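Side-chain contacts in metallo-beta-lactamase superfamily protein (Thermus thermophilus, PDB 2ZWR), which binds two zinc ions in a metallo-beta-lactamase fold and is probably a hydrolase: residues V6-P10 with L11-A15; A87-A90 with A91-W94. All coordinates share one frame; numbering follows the deposited sequence.

How the contacts relate
Contact 1 is the turn and adjoining strand ends of the beta hairpin made by strands 2-8 and 13-20, and contact 2 is the short helix 87-93 with W94 just after it; the chain completes the first well before it reaches the second. Their centres lie about 16 Å apart and their nearest atoms about 6 Å apart, without touching. The dinuclear zinc site, built from H54, H56, H125 and D144 round one ion and D58, H59, D144 and H184 round the other, relates them. In contact 1 the side chain of E13 comes within about 5 Å of a zinc ion, next to H59 and H184. Contact 2 stays more distant, with the side chain of A91 about 9 Å from a zinc.

Contact 1 of 2, residues V6-P10 with L11-A15; sequences VTLGP and LQENA
V6, T7 and L8 pair with A15, N14 and E13 as the antiparallel arms of a hairpin. Backbone bonds link V6 and A15 reciprocally, as they do L8 and E13, with L8 N 2.7 Å from E13 O. T7 and N14 form the non-hydrogen-bonded pair between them. A type I turn from G9 to Q12 reverses the chain, with Q12 N 2.9 Å from G9 O but well above the carbonyl plane. G9, lacking a side chain, readily takes a positive phi (81°) at the turn's first position, and P10 at the second has the phi (-60°) a type I turn needs.

Apolar contacts join V6, L8 and A15: the small methyl A15 CB takes L8 CD1 at 3.6 Å and V6 CG1 at 3.8 Å. E13 shares their face; a bend at chi2 lays E13 OE1 4.0 Å from both L8 CB and L8 CD1. On the other face T7 CG2 rests 3.9 Å from Q12 CB.

Helix 33-43 covers V6 and L8 through L36, while E13 touches the zinc ligands H59 and H184. Q12 O accepts a hydrogen bond from H184 ND1, a second-shell link between turn and metal site, and N14 bonds through its backbone to G183.

Contact 2 of 2, residues A87-A90 with A91-W94; sequences ADLA and ARAW
R92 extends back along one side of the helix beside D88 and L89, an i to i+4 and an i to i+3 pairing, with all three side chains pointing the same way. Its CG stands anti to the backbone N (chi1 -174°), and a bend at chi3 brings the guanidinium over the preceding turn. There a single leucine methyl, L89 CD2, lies over one face of the group, nearest R92 NH1 at 3.5 Å. D88 supplies the charge: D88 OD2 is 3.9 Å from R92 NH2, a long salt bridge. The carboxylate and guanidinium planes stand 84° apart and the oxygen lies well out of the guanidinium plane, making the attraction one of charge rather than a directed hydrogen bond.

Backbone bonds fix this spacing. A91 N bonds A87 O at 3.0 Å, R92 N bonds D88 O, and A93 N bonds L89 O. A93 N also makes a weak bond to A90 O, which lies 3.4 Å from W94 CD1.

A87 and A91, small enough for close approach, turn to the body of the protein: A87 touches V60, and A91 touches I98 and F57, which sits between zinc ligands H56 and D58 in the family's HxHxDH motif. D88 also meets K100, so helix 87-93 rests on loop residues.

Contact 1 of 2, residues V6-P10 with L11-A15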
loop_
_atom_site.group_PDB
_atom_site.type_symbol
_atom_site.label_atom_id
_atom_site.label_comp_id
_atom_site.label_asym_id
_atom_site.label_seq_id
_atom_site.Cartn_x
_atom_site.Cartn_y
_atom_site.Cartn_z
ATOM N N VAL A 6 -3.435 -5.343 -9.449
ATOM C CA VAL A 6 -4.414 -6.422 -9.347
ATOM C C VAL A 6 -5.319 -6.176 -8.141
ATOM O O VAL A 6 -4.846 -5.827 -7.054
ATOM C CB VAL A 6 -3.738 -7.822 -9.318
ATOM C CG1 VAL A 6 -2.778 -7.962 -8.114
ATOM C CG2 VAL A 6 -4.799 -8.954 -9.364
ATOM N N THR A 7 -6.621 -6.313 -8.351
ATOM C CA THR A 7 -7.592 -6.092 -7.287
ATOM C C THR A 7 -7.859 -7.405 -6.553
ATOM O O THR A 7 -8.061 -8.443 -7.186
ATOM C CB THR A 7 -8.876 -5.448 -7.833
ATOM O OG1 THR A 7 -8.518 -4.233 -8.491
ATOM C CG2 THR A 7 -9.875 -5.128 -6.717
ATOM N N LEU A 8 -7.847 -7.348 -5.220
ATOM C CA LEU A 8 -7.820 -8.547 -4.388
ATOM C C LEU A 8 -8.784 -8.489 -3.221
ATOM O O LEU A 8 -8.912 -7.456 -2.565
ATOM C CB LEU A 8 -6.399 -8.790 -3.848
ATOM C CG LEU A 8 -5.223 -8.891 -4.834
ATOM C CD1 LEU A 8 -3.930 -8.859 -4.065
ATOM C CD2 LEU A 8 -5.319 -10.159 -5.701
ATOM N N GLY A 9 -9.461 -9.609 -2.971
ATOM C CA GLY A 9 -10.241 -9.800 -1.747
ATOM C C GLY A 9 -11.610 -9.153 -1.761
ATOM O O GLY A 9 -11.896 -8.357 -2.651
ATOM N N PRO A 10 -12.459 -9.475 -0.758
ATOM C CA PRO A 10 -13.808 -8.905 -0.628
ATOM C C PRO A 10 -13.807 -7.380 -0.481
ATOM O O PRO A 10 -14.792 -6.729 -0.833
ATOM C CB PRO A 10 -14.348 -9.555 0.653
ATOM C CG PRO A 10 -13.089 -9.997 1.433
ATOM C CD PRO A 10 -12.155 -10.426 0.332
ATOM N N LEU A 11 -12.716 -6.813 0.025
ATOM C CA LEU A 11 -12.649 -5.368 0.214
ATOM C C LEU A 11 -12.050 -4.687 -1.021
ATOM O O LEU A 11 -11.800 -3.485 -1.014
ATOM C CB LEU A 11 -11.886 -5.001 1.503
ATOM C CG LEU A 11 -12.620 -5.013 2.866
ATOM C CD1 LEU A 11 -13.948 -4.240 2.814
ATOM C CD2 LEU A 11 -12.870 -6.417 3.397
ATOM N N GLN A 12 -11.837 -5.472 -2.075
ATOM C CA GLN A 12 -11.416 -4.957 -3.373
ATOM C C GLN A 12 -10.211 -4.006 -3.259
ATOM O O GLN A 12 -10.277 -2.822 -3.619
ATOM C CB GLN A 12 -12.608 -4.315 -4.089
ATOM C CG GLN A 12 -13.637 -5.353 -4.543
ATOM C CD GLN A 12 -14.856 -4.743 -5.199
ATOM O OE1 GLN A 12 -15.319 -3.660 -4.817
ATOM N NE2 GLN A 12 -15.399 -5.445 -6.185
ATOM N N GLU A 13 -9.123 -4.553 -2.729
ATOM C CA GLU A 13 -7.914 -3.801 -2.463
ATOM C C GLU A 13 -6.976 -3.957 -3.655
ATOM O O GLU A 13 -6.963 -5.020 -4.285
ATOM C CB GLU A 13 -7.277 -4.319 -1.165
ATOM C CG GLU A 13 -5.906 -3.733 -0.802
ATOM C CD GLU A 13 -4.737 -4.591 -1.284
ATOM O OE1 GLU A 13 -4.963 -5.699 -1.811
ATOM O OE2 GLU A 13 -3.581 -4.148 -1.150
ATOM N N ASN A 14 -6.205 -2.912 -3.968
ATOM C CA ASN A 14 -5.239 -2.962 -5.077
ATOM C C ASN A 14 -3.793 -3.274 -4.643
ATOM O O ASN A 14 -3.159 -2.483 -3.910
ATOM C CB ASN A 14 -5.229 -1.649 -5.891
ATOM C CG ASN A 14 -6.620 -1.216 -6.377
ATOM O OD1 ASN A 14 -6.916 -0.018 -6.414
ATOM N ND2 ASN A 14 -7.459 -2.175 -6.767
ATOM N N ALA A 15 -3.278 -4.409 -5.122
ATOM C CA ALA A 15 -1.857 -4.739 -5.044
ATOM C C ALA A 15 -1.140 -4.252 -6.303
ATOM O O ALA A 15 -1.758 -4.118 -7.355
ATOM C CB ALA A 15 -1.658 -6.245 -4.886
#

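Contact 2 of 2, residues A87-A90 with A91-W94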
loop_
_atom_site.group_PDB
_atom_site.type_symbol
_atom_site.label_atom_id
_atom_site.label_comp_id
_atom_site.label_asym_id
_atom_site.label_seq_id
_atom_site.Cartn_x
_atom_site.Cartn_y
_atom_site.Cartn_z
ATOM N N ALA A 87 -3.697 -8.452 12.558
ATOM C CA ALA A 87 -4.490 -8.296 11.338
ATOM C C ALA A 87 -5.474 -9.438 11.114
ATOM O O ALA A 87 -6.578 -9.216 10.643
ATOM C CB ALA A 87 -3.592 -8.122 10.116
ATOM N N ASP A 88 -5.057 -10.658 11.437
ATOM C CA ASP A 88 -5.908 -11.827 11.263
ATOM C C ASP A 88 -7.096 -11.786 12.229
ATOM O O ASP A 88 -8.186 -12.211 11.877
ATOM C CB ASP A 88 -5.102 -13.122 11.426
ATOM C CG ASP A 88 -4.445 -13.244 12.801
ATOM O OD1 ASP A 88 -3.920 -12.236 13.321
ATOM O OD2 ASP A 88 -4.448 -14.351 13.367
ATOM N N LEU A 89 -6.875 -11.252 13.431
ATOM C CA LEU A 89 -7.946 -11.045 14.418
ATOM C C LEU A 89 -8.948 -10.003 13.946
ATOM O O LEU A 89 -10.156 -10.183 14.104
ATOM C CB LEU A 89 -7.369 -10.624 15.776
ATOM C CG LEU A 89 -6.358 -11.546 16.460
ATOM C CD1 LEU A 89 -5.905 -10.912 17.775
ATOM C CD2 LEU A 89 -6.962 -12.921 16.720
ATOM N N ALA A 90 -8.452 -8.915 13.361
ATOM C CA ALA A 90 -9.333 -7.883 12.824
ATOM C C ALA A 90 -10.167 -8.443 11.673
ATOM O O ALA A 90 -11.379 -8.228 11.619
ATOM C CB ALA A 90 -8.535 -6.647 12.378
ATOM N N ALA A 91 -9.530 -9.170 10.752
ATOM C CA ALA A 91 -10.271 -9.826 9.678
ATOM C C ALA A 91 -11.342 -10.764 10.266
ATOM O O ALA A 91 -12.492 -10.771 9.808
ATOM C CB ALA A 91 -9.334 -10.587 8.763
ATOM N N ARG A 92 -10.955 -11.513 11.299
ATOM C CA ARG A 92 -11.820 -12.514 11.936
ATOM C C ARG A 92 -13.104 -11.931 12.518
ATOM O O ARG A 92 -14.140 -12.598 12.518
ATOM C CB ARG A 92 -11.049 -13.275 13.023
ATOM C CG ARG A 92 -11.811 -14.445 13.659
ATOM C CD ARG A 92 -10.978 -15.099 14.758
ATOM N NE ARG A 92 -9.709 -15.590 14.226
ATOM C CZ ARG A 92 -8.663 -15.967 14.956
ATOM N NH1 ARG A 92 -8.713 -15.922 16.283
ATOM N NH2 ARG A 92 -7.561 -16.394 14.347
ATOM N N ALA A 93 -13.022 -10.694 13.005
ATOM C CA ALA A 93 -14.162 -9.960 13.579
ATOM C C ALA A 93 -15.211 -9.621 12.530
ATOM O O ALA A 93 -16.394 -9.509 12.841
ATOM C CB ALA A 93 -13.679 -8.682 14.254
ATOM N N TRP A 94 -14.761 -9.433 11.294
ATOM C CA TRP A 94 -15.654 -9.263 10.149
ATOM C C TRP A 94 -16.105 -10.594 9.544
ATOM O O TRP A 94 -16.795 -10.603 8.527
ATOM C CB TRP A 94 -14.971 -8.409 9.084
ATOM C CG TRP A 94 -14.774 -7.006 9.536
ATOM C CD1 TRP A 94 -13.594 -6.404 9.887
ATOM C CD2 TRP A 94 -15.799 -6.029 9.734
ATOM N NE1 TRP A 94 -13.821 -5.099 10.261
ATOM C CE2 TRP A 94 -15.169 -4.846 10.182
ATOM C CE3 TRP A 94 -17.195 -6.034 9.558
ATOM C CZ2 TRP A 94 -15.886 -3.675 10.464
ATOM C CZ3 TRP A 94 -17.907 -4.867 9.837
ATOM C CH2 TRP A 94 -17.246 -3.704 10.285
#